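Side-chain contacts in o-succinylbenzoate synthase (PDB 2OZT), which catalyses the dehydration of 2-succinyl-6-hydroxy-2,4-cyclohexadiene-1-carboxylate to 2-succinylbenzoate, a step of phylloquinone biosynthesis that needs a divalent metal ion: residues 55-58 with 59-62; 140-144 with 145-149; 171-174 with 175-178; 224-227 with 228-231. All coordinates share one frame; numbering follows the deposited sequence. Where two conformers were deposited one is given.

All four contacts are helix starts. In each, a Ser, Thr or Asp at the N-cap accepts from the backbone N three residues later. Contact 1 lies in the N-terminal domain; contacts 2, 3 and 4 follow parallel strands of the barrel domain. Contacts 2 and 3 touch: CA of G140 is 3.4 Å from OG of S171, and CG of P144 is 3.9 Å from CG2 of T176. The side chains of V224 in contact 4 and V141 in contact 2 lie about 4 Å from those of the predicted catalytic K245 and K138, respectively. Contact 1 is about 17 Å from contact 4, centre to centre. G140 and the side chain of W172 each lie about 9 Å from the side chain of the metal ligand D167.

Contact 1: residues 55-58 with 59-62; sequences SETL and NADI
E56 and D61 meet through their carboxylates just before and inside the first turn of helix 58-67. OE2 of E56 lies 2.5 Å from OD1 of D61. Two acid oxygens this close suggest that one group holds a proton, although its position is not settled. The side chains cross at about a right angle, and the carboxylate planes are 78° apart. The E56 chain is extended: CG is anti to the backbone N (chi1 178°), and the next bond is also anti. This carries the carboxylate away from its own backbone and over to D61. Both of its oxygens are also held by backbone N-H groups, OE1 by A86 and OE2 by A87. These bonds hold the E56 carboxylate in place next to D61.

T57 is the N-cap. Its chi1 of 64° sets OG1 between the backbone N and the carbonyl carbon, facing the helix. OG1 accepts from N of A60 at 3.1 Å. The methyl CG2 is turned beside the backbone N and leaves this bond alone. O of T57 takes the N-H of D61 at 3.1 Å. One residue on, O of L58 takes the N-H of I62 at 2.9 Å. The side chains of the same two residues cross obliquely, with CG of L58 4.0 Å from CD1 of I62.

L58 and I62 pack on strands 23-36 and 3-20, through I31 and I9. D61 also reaches I31. On the acid side, E56 touches P85 and D61 touches A87 of helix 85-97. The helix start therefore joins the antiparallel sheet to that helix.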
ATOM      1  N   SER A  55      -3.334  -5.581  13.526  1.00 22.86           N
ATOM      2  CA  SER A  55      -3.319  -6.713  14.449  1.00 22.95           C
ATOM      3  C   SER A  55      -3.363  -8.078  13.781  1.00 21.87           C
ATOM      4  O   SER A  55      -3.227  -9.102  14.463  1.00 21.87           O
ATOM      5  CB  SER A  55      -4.503  -6.622  15.428  1.00 23.61           C
ATOM      6  OG  SER A  55      -5.737  -6.594  14.723  1.00 27.43           O
ATOM      7  N   GLU A  56      -3.574  -8.111  12.466  1.00 19.42           N
ATOM      8  CA  GLU A  56      -3.691  -9.421  11.810  1.00 18.30           C
ATOM      9  C   GLU A  56      -2.311 -10.063  11.697  1.00 18.42           C
ATOM     10  O   GLU A  56      -1.308  -9.401  11.333  1.00 18.87           O
ATOM     11  CB  GLU A  56      -4.281  -9.226  10.406  1.00 18.52           C
ATOM     12  CG  GLU A  56      -4.396 -10.512   9.600  1.00 15.42           C
ATOM     13  CD  GLU A  56      -5.149 -10.249   8.283  1.00 16.23           C
ATOM     14  OE1 GLU A  56      -5.092  -9.091   7.816  1.00 16.07           O
ATOM     15  OE2 GLU A  56      -5.734 -11.209   7.705  1.00 15.56           O
ATOM     16  N   THR A  57      -2.249 -11.353  12.023  1.00 17.56           N
ATOM     17  CA  THR A  57      -1.005 -12.116  11.876  1.00 17.15           C
ATOM     18  C   THR A  57      -1.191 -13.253  10.878  1.00 15.70           C
ATOM     19  O   THR A  57      -2.279 -13.768  10.712  1.00 15.78           O
ATOM     20  CB  THR A  57      -0.539 -12.745  13.217  1.00 17.43           C
ATOM     21  OG1 THR A  57      -1.515 -13.709  13.649  1.00 19.62           O
ATOM     22  CG2 THR A  57      -0.333 -11.632  14.290  1.00 20.96           C
ATOM     23  N   LEU A  58      -0.107 -13.634  10.227  1.00 14.82           N
ATOM     24  CA  LEU A  58      -0.165 -14.742   9.309  1.00 14.49           C
ATOM     25  C   LEU A  58      -0.622 -15.979  10.069  1.00 15.03           C
ATOM     26  O   LEU A  58      -1.392 -16.806   9.534  1.00 14.44           O
ATOM     27  CB  LEU A  58       1.185 -14.976   8.663  1.00 14.32           C
ATOM     28  CG  LEU A  58       1.185 -16.073   7.599  1.00 15.87           C
ATOM     29  CD1 LEU A  58       0.212 -15.723   6.459  1.00 18.50           C
ATOM     30  CD2 LEU A  58       2.594 -16.308   7.055  1.00 17.88           C
ATOM     31  N   ASN A  59      -0.168 -16.176  11.300  1.00 13.80           N
ATOM     32  CA  ASN A  59      -0.650 -17.364  12.048  1.00 14.58           C
ATOM     33  C   ASN A  59      -2.146 -17.401  12.213  1.00 14.50           C
ATOM     34  O   ASN A  59      -2.776 -18.488  12.123  1.00 15.39           O
ATOM     35  CB  ASN A  59       0.035 -17.433  13.419  1.00 15.70           C
ATOM     36  CG  ASN A  59       1.486 -17.836  13.312  1.00 16.42           C
ATOM     37  OD1 ASN A  59       1.989 -18.201  12.248  1.00 18.13           O
ATOM     38  ND2 ASN A  59       2.203 -17.719  14.443  1.00 18.13           N
ATOM     39  N   ALA A  60      -2.763 -16.254  12.410  1.00 14.14           N
ATOM     40  CA  ALA A  60      -4.211 -16.215  12.535  1.00 15.19           C
ATOM     41  C   ALA A  60      -4.896 -16.523  11.189  1.00 14.26           C
ATOM     42  O   ALA A  60      -5.964 -17.168  11.144  1.00 14.57           O
ATOM     43  CB  ALA A  60      -4.645 -14.826  13.058  1.00 16.06           C
ATOM     44  N   ASP A  61      -4.309 -16.077  10.079  1.00 14.86           N
ATOM     45  CA  ASP A  61      -4.844 -16.371   8.747  1.00 14.35           C
ATOM     46  C   ASP A  61      -4.731 -17.882   8.462  1.00 13.85           C
ATOM     47  O   ASP A  61      -5.621 -18.502   7.824  1.00 14.98           O
ATOM     48  CB  ASP A  61      -4.065 -15.614   7.687  1.00 14.25           C
ATOM     49  CG  ASP A  61      -4.289 -14.101   7.760  1.00 14.59           C
ATOM     50  OD1 ASP A  61      -5.404 -13.664   8.124  1.00 15.28           O
ATOM     51  OD2 ASP A  61      -3.348 -13.378   7.399  1.00 16.63           O
ATOM     52  N   ILE A  62      -3.631 -18.484   8.928  1.00 13.79           N
ATOM     53  CA  ILE A  62      -3.416 -19.935   8.735  1.00 13.92           C
ATOM     54  C   ILE A  62      -4.485 -20.706   9.496  1.00 13.86           C
ATOM     55  O   ILE A  62      -5.118 -21.645   8.948  1.00 14.61           O
ATOM     56  CB  ILE A  62      -1.974 -20.387   9.176  1.00 13.50           C
ATOM     57  CG1 ILE A  62      -0.947 -19.900   8.167  1.00 15.46           C
ATOM     58  CG2 ILE A  62      -1.894 -21.942   9.207  1.00 14.28           C
ATOM     59  CD1 ILE A  62       0.470 -19.855   8.722  1.00 19.41           C
TER

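Contact 2: residues 140-144 with 145-149; sequences GVMSP and EEEQA
E147 reaches back from the first turn of helix 144-157 to take three backbone N-H groups of the loop before it. Its chain is extended beyond CG and carries the carboxylate to the backbone of residues 140-142. OE1 accepts from N of G140 at 2.9 Å with its syn lone pair. OE2 is gripped twice. N of V141 comes on the syn side, close to the carboxylate plane, and N of M142 comes at 2.8 Å from well above it, 55° out. Both donors lie on the same face. The three bonds grip both oxygens of the buried E147 acid and tie the loop to the helix.

The second group of polar bonds is a capping box of S143 and E146. OG of S143 accepts from N of E146 at 3.2 Å. The same hydroxyl donates to OE1 of E146 at 2.8 Å, on the anti lone pair. OE1 also takes the N-H of S143, at 3.3 Å, from above the carboxylate plane. Chi1 of S143 (70°) swings OG toward the helix, where it can serve both partners.

Backbone bonds start the helix proper: N of E147 to O of S143, and N of Q148 to O of P144.

Carbon contacts are led by selenomethionine M142. Its chain bends at chi3 (-41°) and brings CE to 3.4 Å from CB of E146 and 3.5 Å from CG of E147.

The contact follows strand 134-138 of the parallel sheet. P144, E147 and Q148 lean on W180 of the neighbouring helix 174-187. Q148 also touches W183 there, and V141 touches S116 in a loop.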
ATOM      1  N   GLY A 140      12.646  12.699   8.497  1.00 16.71           N
ATOM      2  CA  GLY A 140      12.684  12.281   9.908  1.00 16.14           C
ATOM      3  C   GLY A 140      13.857  11.392  10.262  1.00 18.09           C
ATOM      4  O   GLY A 140      13.832  10.741  11.327  1.00 19.16           O
ATOM      5  N   VAL A 141      14.873  11.366   9.393  1.00 17.71           N
ATOM      6  CA  VAL A 141      16.079  10.545   9.617  1.00 20.61           C
ATOM      7  C   VAL A 141      17.234  11.402  10.112  1.00 22.26           C
ATOM      8  O   VAL A 141      17.925  10.999  11.054  1.00 23.08           O
ATOM      9  CB  VAL A 141      16.476   9.814   8.310  1.00 20.82           C
ATOM     10  CG1 VAL A 141      17.834   9.092   8.454  1.00 22.14           C
ATOM     11  CG2 VAL A 141      15.382   8.824   7.890  1.00 20.89           C
HETATM   12  N   MSE A 142      17.473  12.530   9.445  1.00 22.37           N
HETATM   13  CA  MSE A 142      18.521  13.479   9.877  1.00 24.68           C
HETATM   14  C   MSE A 142      17.836  14.589  10.660  1.00 23.42           C
HETATM   15  O   MSE A 142      16.628  14.536  10.876  1.00 24.89           O
HETATM   16  CB  MSE A 142      19.256  14.068   8.674  1.00 25.03           C
HETATM   17  CG  MSE A 142      19.759  13.023   7.675  1.00 31.16           C
HETATM   18 SE   MSE A 142      20.751  13.876   6.308  1.00 43.84          SE
HETATM   19  CE  MSE A 142      19.665  15.428   6.019  1.00 39.29           C
ATOM     20  N   SER A 143      18.576  15.613  11.085  1.00 23.40           N
ATOM     21  CA  SER A 143      17.934  16.745  11.771  1.00 22.74           C
ATOM     22  C   SER A 143      16.996  17.471  10.806  1.00 22.19           C
ATOM     23  O   SER A 143      17.217  17.427   9.594  1.00 21.37           O
ATOM     24  CB  SER A 143      18.973  17.734  12.321  1.00 23.50           C
ATOM     25  OG  SER A 143      19.609  18.412  11.261  1.00 24.24           O
ATOM     26  N   PRO A 144      15.953  18.138  11.316  1.00 21.50           N
ATOM     27  CA  PRO A 144      15.107  18.950  10.456  1.00 21.45           C
ATOM     28  C   PRO A 144      15.853  19.964   9.621  1.00 22.23           C
ATOM     29  O   PRO A 144      15.536  20.161   8.460  1.00 21.68           O
ATOM     30  CB  PRO A 144      14.134  19.638  11.445  1.00 22.25           C
ATOM     31  CG  PRO A 144      14.050  18.713  12.577  1.00 22.17           C
ATOM     32  CD  PRO A 144      15.403  18.043  12.688  1.00 22.66           C
ATOM     33  N   GLU A 145      16.870  20.603  10.196  1.00 22.01           N
ATOM     34  CA  GLU A 145      17.544  21.649   9.469  1.00 23.67           C
ATOM     35  C   GLU A 145      18.342  21.074   8.311  1.00 21.89           C
ATOM     36  O   GLU A 145      18.388  21.684   7.246  1.00 22.70           O
ATOM     37  CB  GLU A 145      18.473  22.434  10.393  1.00 24.37           C
ATOM     38  CG  GLU A 145      17.748  23.262  11.443  1.00 29.51           C
ATOM     39  CD  GLU A 145      16.941  22.444  12.462  1.00 34.67           C
ATOM     40  OE1 GLU A 145      17.361  21.310  12.860  1.00 33.40           O
ATOM     41  OE2 GLU A 145      15.862  22.958  12.859  1.00 38.11           O
ATOM     42  N   GLU A 146      18.928  19.900   8.516  1.00 21.74           N
ATOM     43  CA  GLU A 146      19.695  19.247   7.449  1.00 21.59           C
ATOM     44  C   GLU A 146      18.765  18.807   6.309  1.00 20.73           C
ATOM     45  O   GLU A 146      19.061  19.024   5.134  1.00 20.59           O
ATOM     46  CB  GLU A 146      20.436  18.040   7.978  1.00 23.13           C
ATOM     47  CG  GLU A 146      21.661  18.382   8.828  1.00 26.54           C
ATOM     48  CD  GLU A 146      22.202  17.141   9.486  1.00 29.37           C
ATOM     49  OE1 GLU A 146      21.629  16.698  10.502  1.00 33.64           O
ATOM     50  OE2 GLU A 146      23.187  16.580   8.964  1.00 31.92           O
ATOM     51  N   GLU A 147      17.634  18.223   6.689  1.00 19.07           N
ATOM     52  CA  GLU A 147      16.662  17.795   5.671  1.00 17.54           C
ATOM     53  C   GLU A 147      16.053  18.976   4.936  1.00 17.85           C
ATOM     54  O   GLU A 147      15.798  18.903   3.741  1.00 16.95           O
ATOM     55  CB  GLU A 147      15.600  16.866   6.290  1.00 17.56           C
ATOM     56  CG  GLU A 147      16.225  15.532   6.661  1.00 16.94           C
ATOM     57  CD  GLU A 147      15.266  14.540   7.316  1.00 15.28           C
ATOM     58  OE1 GLU A 147      14.173  14.990   7.734  1.00 15.68           O
ATOM     59  OE2 GLU A 147      15.661  13.359   7.444  1.00 17.74           O
ATOM     60  N   GLN A 148      15.833  20.103   5.631  1.00 17.25           N
ATOM     61  CA  GLN A 148      15.292  21.264   4.988  1.00 18.59           C
ATOM     62  C   GLN A 148      16.269  21.850   3.962  1.00 18.45           C
ATOM     63  O   GLN A 148      15.875  22.310   2.916  1.00 18.89           O
ATOM     64  CB  GLN A 148      14.836  22.298   6.029  1.00 18.79           C
ATOM     65  CG  GLN A 148      13.528  21.871   6.668  1.00 19.69           C
ATOM     66  CD  GLN A 148      13.259  22.480   8.039  1.00 24.76           C
ATOM     67  OE1 GLN A 148      13.977  23.363   8.494  1.00 24.90           O
ATOM     68  NE2 GLN A 148      12.197  22.001   8.700  1.00 23.49           N
ATOM     69  N   ALA A 149      17.559  21.809   4.276  1.00 19.99           N
ATOM     70  CA  ALA A 149      18.566  22.260   3.314  1.00 19.50           C
ATOM     71  C   ALA A 149      18.645  21.396   2.072  1.00 18.69           C
ATOM     72  O   ALA A 149      18.693  21.916   0.949  1.00 19.41           O
ATOM     73  CB  ALA A 149      19.922  22.394   3.987  1.00 20.53           C
TER

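Contact 3: residues 171-174 with 175-178; sequences SWDR and ATAN. With PO4 (phosphate ion), chain C.
D173 caps helix 174-187 by accepting from both the backbone and the side chain of T176. Followed outward, its CB lies 3.3 Å from O4 of the phosphate ion. Chi1 of 64° places CG between the backbone N and the carbonyl carbon, which turns the carboxylate in over the helix start. CG has OG1 of T176 near it. OD1 then takes two donors. N of T176 meets it at 2.9 Å, nearly along the C-O axis. OG1 of T176 donates to it at 2.8 Å from above the carboxylate plane, 44° out. OD2 is farther from both donors. A water closes the group: it accepts from N of D173 and donates to OG1 of T176.

The other branch of T176 turns to W172. Its CG2 sits over a face of the indole, 4.1 Å from the centroid of the five-membered ring, a CH-pi contact. CB of A177 packs on the same side chain, 3.8 Å from CE3. The W172 ring also stacks with that of W180, farther along helix 174-187.

R174 binds the phosphate, probably from the crystallisation liquor. Its backbone N gives a bond to O4 at 2.9 Å. Its chain bends at chi3, and NE and NH2 both donate to O2, which lies at the guanidinium edge in its plane. NE2 of Q203 also bonds the ion.

D173 is thus an Asp N-cap, and the phosphate meets the N-H of R174 at the same helix start. The cap opens the helix after strand 163-167, one beta-alpha unit of the enolase-type barrel.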
ATOM      1  N   SER A 171       7.760   9.514  12.450  1.00 17.09           N
ATOM      2  CA  SER A 171       8.978   9.678  13.242  1.00 18.06           C
ATOM      3  C   SER A 171       9.148  11.045  13.906  1.00 18.54           C
ATOM      4  O   SER A 171      10.118  11.234  14.682  1.00 19.91           O
ATOM      5  CB  SER A 171      10.198   9.387  12.365  1.00 18.05           C
ATOM      6  OG  SER A 171      10.348  10.388  11.407  1.00 19.87           O
ATOM      7  N   TRP A 172       8.285  12.010  13.618  1.00 17.12           N
ATOM      8  CA  TRP A 172       8.448  13.334  14.244  1.00 16.74           C
ATOM      9  C   TRP A 172       7.681  13.368  15.545  1.00 17.99           C
ATOM     10  O   TRP A 172       6.609  12.776  15.666  1.00 19.16           O
ATOM     11  CB  TRP A 172       7.888  14.438  13.346  1.00 16.41           C
ATOM     12  CG  TRP A 172       8.649  14.660  12.097  1.00 14.55           C
ATOM     13  CD1 TRP A 172       9.991  14.412  11.848  1.00 16.65           C
ATOM     14  CD2 TRP A 172       8.133  15.290  10.916  1.00 14.06           C
ATOM     15  NE1 TRP A 172      10.302  14.804  10.563  1.00 18.19           N
ATOM     16  CE2 TRP A 172       9.188  15.357   9.975  1.00 14.70           C
ATOM     17  CE3 TRP A 172       6.875  15.790  10.559  1.00 13.00           C
ATOM     18  CZ2 TRP A 172       8.994  15.860   8.684  1.00 15.21           C
ATOM     19  CZ3 TRP A 172       6.706  16.342   9.315  1.00 14.60           C
ATOM     20  CH2 TRP A 172       7.773  16.376   8.381  1.00 14.46           C
ATOM     21  N   ASP A 173       8.211  14.099  16.533  1.00 18.36           N
ATOM     22  CA  ASP A 173       7.350  14.479  17.658  1.00 18.84           C
ATOM     23  C   ASP A 173       6.503  15.700  17.291  1.00 17.87           C
ATOM     24  O   ASP A 173       6.644  16.273  16.219  1.00 17.97           O
ATOM     25  CB  ASP A 173       8.114  14.651  18.984  1.00 20.95           C
ATOM     26  CG  ASP A 173       9.122  15.769  18.977  1.00 24.21           C
ATOM     27  OD1 ASP A 173       8.972  16.786  18.255  1.00 25.18           O
ATOM     28  OD2 ASP A 173      10.089  15.643  19.775  1.00 30.17           O
ATOM     29  N   ARG A 174       5.567  16.043  18.156  1.00 17.92           N
ATOM     30  CA  ARG A 174       4.579  17.022  17.784  1.00 17.37           C
ATOM     31  C   ARG A 174       5.219  18.412  17.536  1.00 16.84           C
ATOM     32  O   ARG A 174       4.871  19.106  16.594  1.00 16.33           O
ATOM     33  CB  ARG A 174       3.472  17.102  18.849  1.00 18.19           C
ATOM     34  CG  ARG A 174       2.562  15.852  18.943  1.00 20.20           C
ATOM     35  CD  ARG A 174       1.592  15.918  20.140  1.00 22.39           C
ATOM     36  NE  ARG A 174       2.391  15.854  21.371  1.00 24.49           N
ATOM     37  CZ  ARG A 174       2.390  16.781  22.329  1.00 25.83           C
ATOM     38  NH1 ARG A 174       1.580  17.821  22.256  1.00 24.98           N
ATOM     39  NH2 ARG A 174       3.207  16.638  23.372  1.00 26.11           N
ATOM     40  N   ALA A 175       6.170  18.819  18.384  1.00 18.59           N
ATOM     41  CA  ALA A 175       6.756  20.153  18.198  1.00 19.36           C
ATOM     42  C   ALA A 175       7.554  20.191  16.888  1.00 18.54           C
ATOM     43  O   ALA A 175       7.528  21.176  16.182  1.00 19.33           O
ATOM     44  CB  ALA A 175       7.665  20.459  19.376  1.00 20.40           C
ATOM     45  N   THR A 176       8.271  19.104  16.593  1.00 19.03           N
ATOM     46  CA  THR A 176       9.016  18.985  15.330  1.00 18.97           C
ATOM     47  C   THR A 176       8.093  19.062  14.100  1.00 16.77           C
ATOM     48  O   THR A 176       8.408  19.736  13.124  1.00 17.83           O
ATOM     49  CB  THR A 176       9.829  17.675  15.290  1.00 19.90           C
ATOM     50  OG1 THR A 176      10.798  17.725  16.346  1.00 21.26           O
ATOM     51  CG2 THR A 176      10.584  17.463  13.938  1.00 19.60           C
ATOM     52  N   ALA A 177       6.970  18.337  14.145  1.00 17.63           N
ATOM     53  CA  ALA A 177       6.024  18.373  13.045  1.00 16.92           C
ATOM     54  C   ALA A 177       5.547  19.800  12.832  1.00 17.26           C
ATOM     55  O   ALA A 177       5.482  20.303  11.712  1.00 17.13           O
ATOM     56  CB  ALA A 177       4.825  17.462  13.347  1.00 17.05           C
ATOM     57  N   ASN A 178       5.202  20.472  13.925  1.00 17.93           N
ATOM     58  CA  ASN A 178       4.722  21.825  13.801  0.50 18.11           C
ATOM     59  C   ASN A 178       5.743  22.780  13.169  1.00 17.95           C
ATOM     60  O   ASN A 178       5.382  23.599  12.317  1.00 18.21           O
ATOM     61  CB  ASN A 178       4.247  22.307  15.157  0.50 18.11           C
ATOM     62  CG  ASN A 178       3.150  23.287  15.033  0.50 19.65           C
ATOM     63  OD1 ASN A 178       1.976  22.947  15.147  0.50 19.87           O
ATOM     64  ND2 ASN A 178       3.510  24.521  14.750  0.50 21.29           N
TER
HETATM   65  P   PO4 C 602       5.631  14.120  21.854  1.00 28.10           P
HETATM   66  O1  PO4 C 602       6.342  12.793  21.952  1.00 31.67           O
HETATM   67  O2  PO4 C 602       4.402  14.005  22.723  1.00 31.06           O
HETATM   68  O3  PO4 C 602       6.497  15.298  22.299  1.00 29.06           O
HETATM   69  O4  PO4 C 602       5.136  14.385  20.462  1.00 27.68           O
HETATM   70  O   HOH W   1      11.090  14.637  16.318  1.00 26.57           O

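Contact 4: residues 224-227 with 228-231; sequences VVSA and AEVQ
OE1 of E229 is gripped by two backbone N-H groups of the loop before helix 227-235. N of V225 reaches it at 2.7 Å, nearly along the C-O axis. N of S226 reaches it at 3.2 Å on the anti side, 22° out of the carboxylate plane. The donors come from opposite faces of that plane. The E229 chain is extended (chi2 180°), which carries the acid back alongside V225. CB of V225 is 3.3 Å from OE1.

S226 completes a capping box. Its OG accepts from N of E229 at 3.2 Å, while its own N-H is taken by the E229 side chain. O of S226 accepts from N of V230 at 3.0 Å, and O of A227 from N of Q231; these bonds begin the helix. CB of V224 packs against CG2 of V230 at 3.9 Å. Both valines also touch F242 of strand 241-244.

O of V224 accepts from NZ of K245, the predicted proton acceptor. OE1 of E229 ties the V225 N-H, in the same peptide as that carbonyl, to the helix start. This is consistent with a fixed backbone next to the lysine.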
ATOM      1  N   VAL A 224      -3.767   4.009   8.537  1.00 15.53           N
ATOM      2  CA  VAL A 224      -4.870   3.414   7.774  1.00 15.84           C
ATOM      3  C   VAL A 224      -4.467   2.111   7.088  1.00 16.92           C
ATOM      4  O   VAL A 224      -3.969   2.103   5.978  1.00 17.52           O
ATOM      5  CB  VAL A 224      -5.568   4.407   6.801  1.00 16.10           C
ATOM      6  CG1 VAL A 224      -6.363   5.478   7.603  1.00 16.08           C
ATOM      7  CG2 VAL A 224      -4.586   5.105   5.853  1.00 15.28           C
ATOM      8  N   VAL A 225      -4.672   1.020   7.792  1.00 16.75           N
ATOM      9  CA  VAL A 225      -4.384  -0.312   7.256  1.00 16.80           C
ATOM     10  C   VAL A 225      -5.692  -0.978   6.792  1.00 16.52           C
ATOM     11  O   VAL A 225      -5.856  -1.345   5.613  1.00 17.18           O
ATOM     12  CB  VAL A 225      -3.638  -1.140   8.313  1.00 16.30           C
ATOM     13  CG1 VAL A 225      -3.411  -2.594   7.816  1.00 16.99           C
ATOM     14  CG2 VAL A 225      -2.294  -0.440   8.671  1.00 20.96           C
ATOM     15  N   SER A 226      -6.637  -1.084   7.707  1.00 16.76           N
ATOM     16  CA  SER A 226      -7.900  -1.784   7.446  1.00 16.67           C
ATOM     17  C   SER A 226      -9.031  -0.853   7.038  1.00 15.96           C
ATOM     18  O   SER A 226      -8.976   0.374   7.276  1.00 15.98           O
ATOM     19  CB  SER A 226      -8.342  -2.522   8.716  1.00 16.10           C
ATOM     20  OG  SER A 226      -8.702  -1.558   9.714  1.00 19.64           O
ATOM     21  N   ALA A 227     -10.061  -1.433   6.407  1.00 15.61           N
ATOM     22  CA  ALA A 227     -11.271  -0.671   6.120  1.00 15.93           C
ATOM     23  C   ALA A 227     -11.831   0.029   7.364  1.00 16.84           C
ATOM     24  O   ALA A 227     -12.298   1.188   7.297  1.00 16.69           O
ATOM     25  CB  ALA A 227     -12.328  -1.607   5.505  1.00 16.21           C
ATOM     26  N   ALA A 228     -11.801  -0.662   8.502  1.00 17.66           N
ATOM     27  CA  ALA A 228     -12.330  -0.027   9.736  1.00 16.93           C
ATOM     28  C   ALA A 228     -11.588   1.247  10.112  1.00 16.69           C
ATOM     29  O   ALA A 228     -12.215   2.205  10.561  1.00 15.66           O
ATOM     30  CB  ALA A 228     -12.328  -1.026  10.893  1.00 17.64           C
ATOM     31  N   GLU A 229     -10.269   1.254   9.930  1.00 15.62           N
ATOM     32  CA  GLU A 229      -9.467   2.438  10.235  1.00 15.51           C
ATOM     33  C   GLU A 229      -9.770   3.527   9.238  1.00 16.29           C
ATOM     34  O   GLU A 229      -9.870   4.694   9.619  1.00 15.44           O
ATOM     35  CB  GLU A 229      -7.979   2.095  10.196  1.00 15.31           C
ATOM     36  CG  GLU A 229      -7.576   1.242  11.392  1.00 17.22           C
ATOM     37  CD  GLU A 229      -6.109   0.870  11.389  1.00 24.26           C
ATOM     38  OE1 GLU A 229      -5.606   0.502  10.326  1.00 21.06           O
ATOM     39  OE2 GLU A 229      -5.451   0.928  12.455  1.00 29.25           O
ATOM     40  N   VAL A 230      -9.881   3.199   7.956  1.00 15.08           N
ATOM     41  CA  VAL A 230     -10.267   4.209   6.962  1.00 14.86           C
ATOM     42  C   VAL A 230     -11.604   4.844   7.324  1.00 15.62           C
ATOM     43  O   VAL A 230     -11.748   6.074   7.317  1.00 14.64           O
ATOM     44  CB  VAL A 230     -10.297   3.645   5.522  1.00 14.46           C
ATOM     45  CG1 VAL A 230     -10.776   4.691   4.510  1.00 15.01           C
ATOM     46  CG2 VAL A 230      -8.876   3.124   5.111  1.00 15.29           C
ATOM     47  N   GLN A 231     -12.590   3.991   7.628  1.00 15.17           N
ATOM     48  CA  GLN A 231     -13.909   4.524   7.989  1.00 15.81           C
ATOM     49  C   GLN A 231     -13.827   5.425   9.222  1.00 15.70           C
ATOM     50  O   GLN A 231     -14.485   6.473   9.251  1.00 15.32           O
ATOM     51  CB  GLN A 231     -14.897   3.378   8.219  1.00 17.07           C
ATOM     52  CG  GLN A 231     -16.282   3.894   8.613  1.00 18.61           C
ATOM     53  CD  GLN A 231     -17.283   2.822   8.790  1.00 26.42           C
ATOM     54  OE1 GLN A 231     -17.802   2.284   7.807  1.00 30.80           O
ATOM     55  NE2 GLN A 231     -17.616   2.521  10.046  1.00 28.53           N
TER